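Local coordinates for protein DNA alpha-glucosyltransferase (Enterobacteria phage T4, PDB 1XV5) that is a phage DNA alpha-glucosyltransferase of the GT-B clan, folded as two Rossmann-like domains and modelled here with uridine-5'-diphosphate in its pocket, at residues Val60-Lys64 and Glu91-Asn95; Gln114-Val119 and His141-Phe147; Met281-Ser286 and Glu312-Thr318. One frame throughout, in Å; residues are numbered along the deposited sequence.

Contact 1: residues Val60-Lys64 and Glu91-Asn95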
loop_
_atom_site.group_PDB
_atom_site.type_symbol
_atom_site.label_atom_id
_atom_site.label_comp_id
_atom_site.label_asym_id
_atom_site.label_seq_id
_atom_site.Cartn_x
_atom_site.Cartn_y
_atom_site.Cartn_z
ATOM N N VAL A 60 -6.320 -19.963 -8.664
ATOM C CA VAL A 60 -6.997 -20.510 -9.826
ATOM C C VAL A 60 -6.263 -20.085 -11.088
ATOM O O VAL A 60 -5.845 -18.932 -11.222
ATOM C CB VAL A 60 -8.474 -20.044 -9.895
ATOM C CG1 VAL A 60 -8.547 -18.532 -10.038
ATOM C CG2 VAL A 60 -9.183 -20.729 -11.053
ATOM N N ILE A 61 -6.078 -21.030 -12.002
ATOM C CA ILE A 61 -5.402 -20.742 -13.257
ATOM C C ILE A 61 -6.480 -20.352 -14.254
ATOM O O ILE A 61 -7.215 -21.204 -14.752
ATOM C CB ILE A 61 -4.648 -21.974 -13.786
ATOM C CG1 ILE A 61 -3.745 -22.542 -12.688
ATOM C CG2 ILE A 61 -3.812 -21.585 -14.996
ATOM C CD1 ILE A 61 -3.075 -23.853 -13.059
ATOM N N LEU A 62 -6.577 -19.059 -14.534
ATOM C CA LEU A 62 -7.586 -18.555 -15.452
ATOM C C LEU A 62 -7.504 -19.189 -16.832
ATOM O O LEU A 62 -8.524 -19.529 -17.425
ATOM C CB LEU A 62 -7.468 -17.032 -15.578
ATOM C CG LEU A 62 -7.734 -16.211 -14.311
ATOM C CD1 LEU A 62 -7.543 -14.733 -14.617
ATOM C CD2 LEU A 62 -9.144 -16.468 -13.809
ATOM N N ALA A 63 -6.286 -19.349 -17.336
ATOM C CA ALA A 63 -6.081 -19.927 -18.657
ATOM C C ALA A 63 -6.469 -21.398 -18.771
ATOM O O ALA A 63 -6.698 -21.892 -19.876
ATOM C CB ALA A 63 -4.628 -19.748 -19.076
ATOM N N LYS A 64 -6.561 -22.099 -17.643
ATOM C CA LYS A 64 -6.885 -23.522 -17.687
ATOM C C LYS A 64 -7.977 -23.992 -16.733
ATOM O O LYS A 64 -8.401 -25.147 -16.795
ATOM C CB LYS A 64 -5.616 -24.334 -17.431
ATOM C CG LYS A 64 -4.465 -23.957 -18.345
ATOM C CD LYS A 64 -3.234 -24.781 -18.043
ATOM C CE LYS A 64 -2.090 -24.435 -18.979
ATOM N NZ LYS A 64 -0.891 -25.275 -18.711
ATOM N N GLU A 91 -2.673 -15.239 -24.003
ATOM C CA GLU A 91 -4.026 -14.977 -24.480
ATOM C C GLU A 91 -5.133 -15.692 -23.713
ATOM O O GLU A 91 -6.159 -15.093 -23.397
ATOM C CB GLU A 91 -4.133 -15.326 -25.967
ATOM C CG GLU A 91 -3.353 -14.388 -26.872
ATOM C CD GLU A 91 -3.799 -12.943 -26.724
ATOM O OE1 GLU A 91 -4.992 -12.660 -26.967
ATOM O OE2 GLU A 91 -2.956 -12.092 -26.363
ATOM N N ALA A 92 -4.930 -16.972 -23.419
ATOM C CA ALA A 92 -5.932 -17.750 -22.701
ATOM C C ALA A 92 -6.289 -17.110 -21.360
ATOM O O ALA A 92 -7.449 -17.106 -20.950
ATOM C CB ALA A 92 -5.431 -19.171 -22.484
ATOM N N THR A 93 -5.286 -16.569 -20.682
ATOM C CA THR A 93 -5.503 -15.938 -19.389
ATOM C C THR A 93 -6.438 -14.737 -19.486
ATOM O O THR A 93 -7.458 -14.680 -18.802
ATOM C CB THR A 93 -4.169 -15.490 -18.770
ATOM O OG1 THR A 93 -3.372 -16.644 -18.481
ATOM C CG2 THR A 93 -4.409 -14.701 -17.484
ATOM N N ILE A 94 -6.090 -13.782 -20.342
ATOM C CA ILE A 94 -6.902 -12.583 -20.512
ATOM C C ILE A 94 -8.244 -12.883 -21.177
ATOM O O ILE A 94 -9.262 -12.286 -20.829
ATOM C CB ILE A 94 -6.144 -11.513 -21.332
ATOM C CG1 ILE A 94 -7.018 -10.268 -21.507
ATOM C CG2 ILE A 94 -5.734 -12.079 -22.682
ATOM C CD1 ILE A 94 -7.444 -9.626 -20.198
ATOM N N ASN A 95 -8.252 -13.808 -22.132
ATOM C CA ASN A 95 -9.491 -14.168 -22.811
ATOM C C ASN A 95 -10.489 -14.768 -21.824
ATOM O O ASN A 95 -11.667 -14.405 -21.818
ATOM C CB ASN A 95 -9.209 -15.162 -23.941
ATOM C CG ASN A 95 -8.462 -14.530 -25.103
ATOM O OD1 ASN A 95 -7.999 -15.224 -26.011
ATOM N ND2 ASN A 95 -8.349 -13.206 -25.087
#

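Contact 2: residues Gln114-Val119 and His141-Phe147. With GOL (glycerol), chain G; EDO (1,2-ethanediol), chain D.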
loop_
_atom_site.group_PDB
_atom_site.type_symbol
_atom_site.label_atom_id
_atom_site.label_comp_id
_atom_site.label_asym_id
_atom_site.label_seq_id
_atom_site.Cartn_x
_atom_site.Cartn_y
_atom_site.Cartn_z
ATOM N N GLN A 114 -9.490 0.625 -7.913
ATOM C CA GLN A 114 -8.279 0.903 -8.668
ATOM C C GLN A 114 -7.263 1.305 -7.612
ATOM O O GLN A 114 -7.345 2.391 -7.039
ATOM C CB GLN A 114 -8.473 2.047 -9.661
ATOM C CG GLN A 114 -7.184 2.363 -10.396
ATOM C CD GLN A 114 -6.535 1.108 -10.952
ATOM O OE1 GLN A 114 -7.080 0.457 -11.847
ATOM N NE2 GLN A 114 -5.377 0.754 -10.413
ATOM N N HIS A 115 -6.309 0.415 -7.361
ATOM C CA HIS A 115 -5.295 0.625 -6.336
ATOM C C HIS A 115 -4.008 1.300 -6.778
ATOM O O HIS A 115 -3.174 1.649 -5.938
ATOM C CB HIS A 115 -4.963 -0.721 -5.696
ATOM C CG HIS A 115 -6.101 -1.316 -4.930
ATOM N ND1 HIS A 115 -6.513 -0.821 -3.710
ATOM C CD2 HIS A 115 -6.937 -2.339 -5.223
ATOM C CE1 HIS A 115 -7.555 -1.514 -3.287
ATOM N NE2 HIS A 115 -7.833 -2.441 -4.187
ATOM N N ASP A 116 -3.839 1.491 -8.080
ATOM C CA ASP A 116 -2.619 2.108 -8.583
ATOM C C ASP A 116 -2.754 3.595 -8.899
ATOM O O ASP A 116 -3.861 4.137 -8.931
ATOM C CB ASP A 116 -2.113 1.315 -9.788
ATOM C CG ASP A 116 -1.627 -0.074 -9.394
ATOM O OD1 ASP A 116 -1.510 -0.950 -10.277
ATOM O OD2 ASP A 116 -1.355 -0.288 -8.189
ATOM N N HIS A 117 -1.620 4.251 -9.129
ATOM C CA HIS A 117 -1.605 5.689 -9.372
ATOM C C HIS A 117 -1.297 6.180 -10.788
ATOM O O HIS A 117 -2.180 6.668 -11.488
ATOM C CB HIS A 117 -0.621 6.338 -8.396
ATOM C CG HIS A 117 -0.856 5.959 -6.966
ATOM N ND1 HIS A 117 -1.939 6.413 -6.243
ATOM C CD2 HIS A 117 -0.163 5.145 -6.135
ATOM C CE1 HIS A 117 -1.901 5.894 -5.028
ATOM N NE2 HIS A 117 -0.834 5.120 -4.937
ATOM N N SER A 118 -0.036 6.069 -11.190
ATOM C CA SER A 118 0.409 6.537 -12.499
ATOM C C SER A 118 -0.122 5.754 -13.694
ATOM O O SER A 118 -0.440 4.570 -13.586
ATOM C CB SER A 118 1.940 6.536 -12.550
ATOM O OG SER A 118 2.403 6.848 -13.851
ATOM N N VAL A 119 -0.204 6.428 -14.838
ATOM C CA VAL A 119 -0.662 5.797 -16.070
ATOM C C VAL A 119 0.289 4.662 -16.440
ATOM O O VAL A 119 -0.127 3.666 -17.032
ATOM C CB VAL A 119 -0.702 6.801 -17.250
ATOM C CG1 VAL A 119 -1.818 7.803 -17.045
ATOM C CG2 VAL A 119 0.638 7.520 -17.372
ATOM N N HIS A 141 -8.002 6.166 -5.636
ATOM C CA HIS A 141 -7.314 6.907 -4.580
ATOM C C HIS A 141 -7.437 8.426 -4.693
ATOM O O HIS A 141 -7.193 9.142 -3.721
ATOM C CB HIS A 141 -5.823 6.555 -4.563
ATOM C CG HIS A 141 -5.512 5.220 -3.961
ATOM N ND1 HIS A 141 -5.737 4.929 -2.633
ATOM C CD2 HIS A 141 -4.954 4.111 -4.500
ATOM C CE1 HIS A 141 -5.327 3.699 -2.379
ATOM N NE2 HIS A 141 -4.847 3.180 -3.495
ATOM N N SER A 142 -7.807 8.926 -5.868
ATOM C CA SER A 142 -7.901 10.373 -6.043
ATOM C C SER A 142 -8.826 10.826 -7.166
ATOM O O SER A 142 -8.849 10.236 -8.248
ATOM C CB SER A 142 -6.501 10.945 -6.281
ATOM O OG SER A 142 -6.546 12.338 -6.547
ATOM N N ASP A 143 -9.586 11.885 -6.902
ATOM C CA ASP A 143 -10.496 12.430 -7.900
ATOM C C ASP A 143 -9.690 13.014 -9.062
ATOM O O ASP A 143 -10.185 13.108 -10.185
ATOM C CB ASP A 143 -11.369 13.543 -7.299
ATOM C CG ASP A 143 -12.278 13.052 -6.183
ATOM O OD1 ASP A 143 -12.727 11.890 -6.233
ATOM O OD2 ASP A 143 -12.562 13.843 -5.255
ATOM N N ASN A 144 -8.445 13.399 -8.787
ATOM C CA ASN A 144 -7.584 13.994 -9.811
ATOM C C ASN A 144 -6.484 13.075 -10.331
ATOM O O ASN A 144 -5.581 13.520 -11.041
ATOM C CB ASN A 144 -6.957 15.283 -9.272
ATOM C CG ASN A 144 -7.990 16.352 -8.988
ATOM O OD1 ASN A 144 -8.697 16.799 -9.889
ATOM N ND2 ASN A 144 -8.089 16.763 -7.729
ATOM N N GLY A 145 -6.563 11.795 -9.986
ATOM C CA GLY A 145 -5.561 10.849 -10.442
ATOM C C GLY A 145 -5.679 10.526 -11.922
ATOM O O GLY A 145 -6.638 10.924 -12.582
ATOM N N ASP A 146 -4.700 9.794 -12.443
ATOM C CA ASP A 146 -4.696 9.416 -13.849
ATOM C C ASP A 146 -5.874 8.515 -14.201
ATOM O O ASP A 146 -6.431 8.615 -15.294
ATOM C CB ASP A 146 -3.373 8.725 -14.199
ATOM C CG ASP A 146 -2.198 9.692 -14.215
ATOM O OD1 ASP A 146 -1.039 9.228 -14.237
ATOM O OD2 ASP A 146 -2.434 10.919 -14.217
ATOM N N PHE A 147 -6.260 7.635 -13.282
ATOM C CA PHE A 147 -7.386 6.741 -13.538
ATOM C C PHE A 147 -8.649 7.544 -13.831
ATOM O O PHE A 147 -9.354 7.274 -14.804
ATOM C CB PHE A 147 -7.634 5.829 -12.331
ATOM C CG PHE A 147 -8.841 4.938 -12.482
ATOM C CD1 PHE A 147 -8.810 3.834 -13.331
ATOM C CD2 PHE A 147 -10.012 5.216 -11.790
ATOM C CE1 PHE A 147 -9.932 3.020 -13.488
ATOM C CE2 PHE A 147 -11.142 4.409 -11.941
ATOM C CZ PHE A 147 -11.102 3.309 -12.792
HETATM C C1 GOL G . -2.215 1.278 -1.158
HETATM O O1 GOL G . -0.965 2.205 -0.925
HETATM C C2 GOL G . -2.205 0.111 -1.744
HETATM O O2 GOL G . -1.608 0.192 -2.948
HETATM C C3 GOL G . -3.436 -0.279 -1.889
HETATM O O3 GOL G . -4.594 0.589 -2.521
HETATM C C1 EDO D . 1.520 -2.363 -7.004
HETATM O O1 EDO D . 0.431 -2.523 -7.931
HETATM C C2 EDO D . 1.122 -2.783 -5.583
HETATM O O2 EDO D . 0.118 -1.915 -5.032
HETATM O O HOH W 1 -6.281 4.684 -7.779
HETATM O O HOH W 2 -4.744 7.380 -10.883
#

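Contact 3: residues Met281-Ser286 and Glu312-Thr318. With UDP (uridine-5'-diphosphate), chain C.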
loop_
_atom_site.group_PDB
_atom_site.type_symbol
_atom_site.label_atom_id
_atom_site.label_comp_id
_atom_site.label_asym_id
_atom_site.label_seq_id
_atom_site.Cartn_x
_atom_site.Cartn_y
_atom_site.Cartn_z
ATOM N N MET A 281 9.062 -7.831 9.604
ATOM C CA MET A 281 9.434 -6.426 9.504
ATOM C C MET A 281 8.793 -5.650 10.653
ATOM O O MET A 281 9.447 -4.833 11.297
ATOM C CB MET A 281 8.975 -5.850 8.160
ATOM C CG MET A 281 9.244 -4.358 7.974
ATOM S SD MET A 281 8.062 -3.279 8.823
ATOM C CE MET A 281 6.633 -3.455 7.734
ATOM N N LEU A 282 7.514 -5.907 10.916
ATOM C CA LEU A 282 6.824 -5.213 12.002
ATOM C C LEU A 282 7.534 -5.441 13.337
ATOM O O LEU A 282 7.627 -4.533 14.161
ATOM C CB LEU A 282 5.360 -5.673 12.096
ATOM C CG LEU A 282 4.458 -5.275 10.920
ATOM C CD1 LEU A 282 3.076 -5.877 11.103
ATOM C CD2 LEU A 282 4.360 -3.751 10.834
ATOM N N GLU A 283 8.038 -6.650 13.548
ATOM C CA GLU A 283 8.750 -6.959 14.783
ATOM C C GLU A 283 10.040 -6.136 14.838
ATOM O O GLU A 283 10.340 -5.504 15.853
ATOM C CB GLU A 283 9.059 -8.460 14.847
ATOM C CG GLU A 283 9.823 -8.925 16.078
ATOM C CD GLU A 283 9.120 -8.604 17.391
ATOM O OE1 GLU A 283 7.872 -8.607 17.430
ATOM O OE2 GLU A 283 9.826 -8.365 18.391
ATOM N N ARG A 284 10.793 -6.130 13.740
ATOM C CA ARG A 284 12.042 -5.371 13.688
ATOM C C ARG A 284 11.789 -3.874 13.839
ATOM O O ARG A 284 12.523 -3.175 14.549
ATOM C CB ARG A 284 12.777 -5.613 12.362
ATOM C CG ARG A 284 13.412 -6.993 12.219
ATOM C CD ARG A 284 14.265 -7.073 10.948
ATOM N NE ARG A 284 13.473 -7.049 9.719
ATOM C CZ ARG A 284 12.960 -8.127 9.134
ATOM N NH1 ARG A 284 13.151 -9.330 9.664
ATOM N NH2 ARG A 284 12.270 -8.009 8.005
ATOM N N MET A 285 10.749 -3.390 13.168
ATOM C CA MET A 285 10.409 -1.972 13.207
ATOM C C MET A 285 9.965 -1.526 14.594
ATOM O O MET A 285 10.286 -0.417 15.022
ATOM C CB MET A 285 9.305 -1.667 12.194
ATOM C CG MET A 285 8.980 -0.188 12.038
ATOM S SD MET A 285 10.330 0.768 11.299
ATOM C CE MET A 285 10.169 0.301 9.549
ATOM N N SER A 286 9.237 -2.394 15.298
ATOM C CA SER A 286 8.747 -2.064 16.634
ATOM C C SER A 286 9.894 -1.834 17.612
ATOM O O SER A 286 9.700 -1.245 18.680
ATOM C CB SER A 286 7.843 -3.183 17.166
ATOM O OG SER A 286 8.604 -4.344 17.468
ATOM N N GLU A 312 1.766 1.181 8.995
ATOM C CA GLU A 312 2.525 0.203 9.749
ATOM C C GLU A 312 3.512 0.856 10.717
ATOM O O GLU A 312 3.728 0.354 11.813
ATOM C CB GLU A 312 3.228 -0.751 8.776
ATOM C CG GLU A 312 2.232 -1.705 8.111
ATOM C CD GLU A 312 2.771 -2.425 6.886
ATOM O OE1 GLU A 312 2.141 -3.427 6.485
ATOM O OE2 GLU A 312 3.797 -1.994 6.315
ATOM N N LEU A 313 4.096 1.985 10.329
ATOM C CA LEU A 313 5.040 2.657 11.223
ATOM C C LEU A 313 4.363 3.117 12.511
ATOM O O LEU A 313 4.856 2.866 13.615
ATOM C CB LEU A 313 5.687 3.860 10.526
ATOM C CG LEU A 313 6.498 3.534 9.271
ATOM C CD1 LEU A 313 7.310 4.755 8.859
ATOM C CD2 LEU A 313 7.423 2.352 9.545
ATOM N N GLY A 314 3.229 3.790 12.375
ATOM C CA GLY A 314 2.535 4.261 13.557
ATOM C C GLY A 314 1.938 3.129 14.370
ATOM O O GLY A 314 1.944 3.158 15.600
ATOM N N ALA A 315 1.439 2.113 13.681
ATOM C CA ALA A 315 0.810 0.987 14.354
ATOM C C ALA A 315 1.732 0.117 15.202
ATOM O O ALA A 315 1.309 -0.389 16.239
ATOM C CB ALA A 315 0.076 0.124 13.331
ATOM N N CYS A 316 2.984 -0.060 14.785
ATOM C CA CYS A 316 3.887 -0.910 15.548
ATOM C C CYS A 316 4.654 -0.187 16.656
ATOM O O CYS A 316 5.395 -0.810 17.405
ATOM C CB CYS A 316 4.861 -1.644 14.616
ATOM S SG CYS A 316 6.182 -0.644 13.929
ATOM N N GLY A 317 4.490 1.127 16.757
ATOM C CA GLY A 317 5.156 1.830 17.839
ATOM C C GLY A 317 6.496 2.499 17.628
ATOM O O GLY A 317 7.201 2.762 18.602
ATOM N N THR A 318 6.883 2.756 16.386
ATOM C CA THR A 318 8.136 3.469 16.162
ATOM C C THR A 318 7.695 4.905 15.888
ATOM O O THR A 318 6.500 5.176 15.818
ATOM C CB THR A 318 8.917 2.935 14.931
ATOM O OG1 THR A 318 10.177 3.616 14.838
ATOM C CG2 THR A 318 8.134 3.167 13.646
HETATM N N1 UDP C . 5.495 -5.375 2.006
HETATM C C2 UDP C . 5.952 -6.577 2.508
HETATM N N3 UDP C . 7.175 -6.975 2.031
HETATM C C4 UDP C . 7.973 -6.299 1.126
HETATM C C5 UDP C . 7.433 -5.057 0.664
HETATM C C6 UDP C . 6.240 -4.649 1.108
HETATM O O2 UDP C . 5.323 -7.234 3.322
HETATM O O4 UDP C . 9.053 -6.784 0.791
HETATM C "C1'" UDP C . 4.182 -4.906 2.461
HETATM C "C2'" UDP C . 4.195 -3.554 3.167
HETATM O "O2'" UDP C . 4.588 -3.689 4.516
HETATM C "C3'" UDP C . 2.742 -3.140 2.975
HETATM C "C4'" UDP C . 2.481 -3.586 1.538
HETATM O "O4'" UDP C . 3.369 -4.716 1.323
HETATM O "O3'" UDP C . 1.916 -3.881 3.873
HETATM C "C5'" UDP C . 2.745 -2.532 0.481
HETATM O "O5'" UDP C . 1.659 -1.614 0.436
HETATM P PA UDP C . 1.864 -0.035 0.346
HETATM O O1A UDP C . 0.503 0.540 0.321
HETATM O O2A UDP C . 2.811 0.387 1.412
HETATM O O3A UDP C . 2.609 0.233 -1.087
HETATM P PB UDP C . 2.512 -0.538 -2.530
HETATM O O1B UDP C . 2.656 0.503 -3.579
HETATM O O2B UDP C . 3.463 -1.672 -2.503
HETATM O O3B UDP C . 1.031 -1.108 -2.579
HETATM O O HOH W 3 7.048 -0.444 19.579
#

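Contact 1: residues Val60-Lys64 and Glu91-Asn95
Ala63 meets Ala92 and Thr93 where a strand-to-helix turn of the N-terminal Rossmann-like domain rests on the first turn of helix 91-103. The turn follows 58-60, an outermost strand of the seven-stranded parallel sheet, and leads into helix 66-73; a backbone bond from Lys64 N to Ile61 O, 3.1 Å, folds it back on itself. Ala63 and Thr93 are the nearest CA pair across the contact, with Ala63 CA 4.1 Å from Thr93 CA. Ala92 points its methyl at the turn, whereas the methyl of Ala63 runs alongside the helix, and the two meet with Ala63 CB 3.5 Å from Ala92 CB. The same Ala63 CB also lies 3.4 Å from Thr93 OG1, so one methyl sits against both residues.

The rotation of Thr93 sorts its two branches. With chi1 at -65°, OG1 stands beside the backbone N and faces Ala63, while CG2 is anti to that N and is left for Leu62. The hydroxyl is hydrogen-bonded to Asp42 OD1, and its contact with Ala63 CB is one of packing. Asp42 OD1 also bonds Ala63 N, and Asp42 OD2 bonds Leu62 N. One carboxylate therefore ties turn and helix together although the two segments share no direct hydrogen bond. Just beyond them, Asn96 of the same helix adds a direct link, ND2 to Leu62 O.

Leu62 points at the helix from the buried side, where Ala40 and Ala69 also touch it. Its approach is looser than that of Ala63: CB comes to 4.0 Å from Thr93 O, and the branch CD1 stops 4.2 Å from Thr93 CG2.

Contact 2: residues Gln114-Val119 and His141-Phe147
His115 and His141 converge on a single hydroxyl of a bound glycerol, probably taken up from the crystallisation liquor: His115 ND1 lies 2.7 Å from O3 of the glycerol and His141 NE2 2.8 Å from the same O3. Either partner could donate in each bond. O3 sits at the edge of both rings, near their planes. The far nitrogens have partners too, Asn82 for His115 NE2 and Ser305 for His141 ND1, which fixes how each ring is turned.

His117 approaches His141 on a slant, with ring planes 33° apart and CE1 of His117 3.6 Å from CD2 of His141. Elsewhere in the contact, Gln114 lays its aliphatic part over one face of Phe147, CB standing 3.9 Å from the ring centroid and 5° off the normal, a CH-pi contact. Phe147 CG is anti to its backbone N (chi1 176°), which turns the ring toward Gln114.

Two waters bridge the backbones. One donates to Gln114 O and Asp116 O and accepts from His141 N; another joins His117 O to Phe147 N. A direct, clearly bent bond runs from Val119 N to Asp146 OD1, 3.0 Å, on the anti lone pair. Asp146 OD1 also bonds Tyr301, and OD2 forms a salt bridge with Lys300.

Ser118 and Gly145 are N-cap residues of the helices that follow. The side chain of His117 comes within about 6 Å of uridine-5'-diphosphate (nearest atoms). Both loops follow parallel strands, 109-114 and 137-140, on the C-terminal side of the Rossmann-like sheet, which faces the interdomain cleft in GT-B proteins.

Contact 3: residues Met281-Ser286 and Glu312-Thr318
The C-terminal domain's side of the nucleotide pocket, in the Rossmann-like half of a GT-B fold that typically holds the nucleotide, is bordered here by helices 278-286 and 308-316, and Glu312 with Met281 carries the contact into it. The carboxylate takes the ribose of uridine-5'-diphosphate with both oxygens: O3' of the ligand donates to Glu312 OE1 at 2.7 Å and O2' to Glu312 OE2 at 2.6 Å. Two bonds of this kind fix the rotation of the carboxylate, and Asn278 ND2, bonded to OE1, is a second-shell partner.

Glu312 reaches the sugar because its chain is extended beyond CG (chi2 165°), and the neighbouring helix lines that chain. Met281 brings its CE to 3.5 Å from Glu312 OE2, crossing the glutamate at about a right angle. Farther back, Leu282 CD2 lies 3.8 Å from Glu312 CB, packing on the stem while Met281 CE lies against the carboxylate.

The short helical segments cross at -65° with axes 9.4 Å apart, and direct hydrogen bonds between them are absent. Met285 lies at the crossing, touching Leu313, Cys316 and Thr318. Folded at chi2 and chi3, it sets CE 3.4 Å from Leu313 CD2, tighter than usual for two carbons, while its CG lies 3.4 Å from Cys316 SG. Ile203 of strand 199-203 touches Met285 and Leu313.

Beyond the crossing, Gly317, with a phi of 95°, leaves the helical conformation in a Schellman motif, although both its closing bonds are weak. Thr318, its OG1 bonded to Ser288 O, packs CG2 near Met285 CG. At the same end, Ser286 CB rests 3.4 Å from Cys316 O.

Contacts 1 and 2 belong to the same N-terminal sheet domain, contact 3 to the C-terminal one. Contact 1 lies farthest out, its centre about 27 Å from that of the chain, and is partly buried; contacts 2 and 3 are buried, centres about 28 Å apart on opposite sides of the chain's centre. Their chemistry differs with their place. The outer contact buries 186 Å², chiefly through Ala63, Ala92, Thr93 and Leu62, with Asp42 bridging turn and helix. Contact 2, at the strand ends near the cleft, combines waters, imidazoles and a carboxylate, with 417 Å² buried. Contact 3 is mainly sulfur and hydrocarbon between two helices, with one carboxylate turned to the nucleotide.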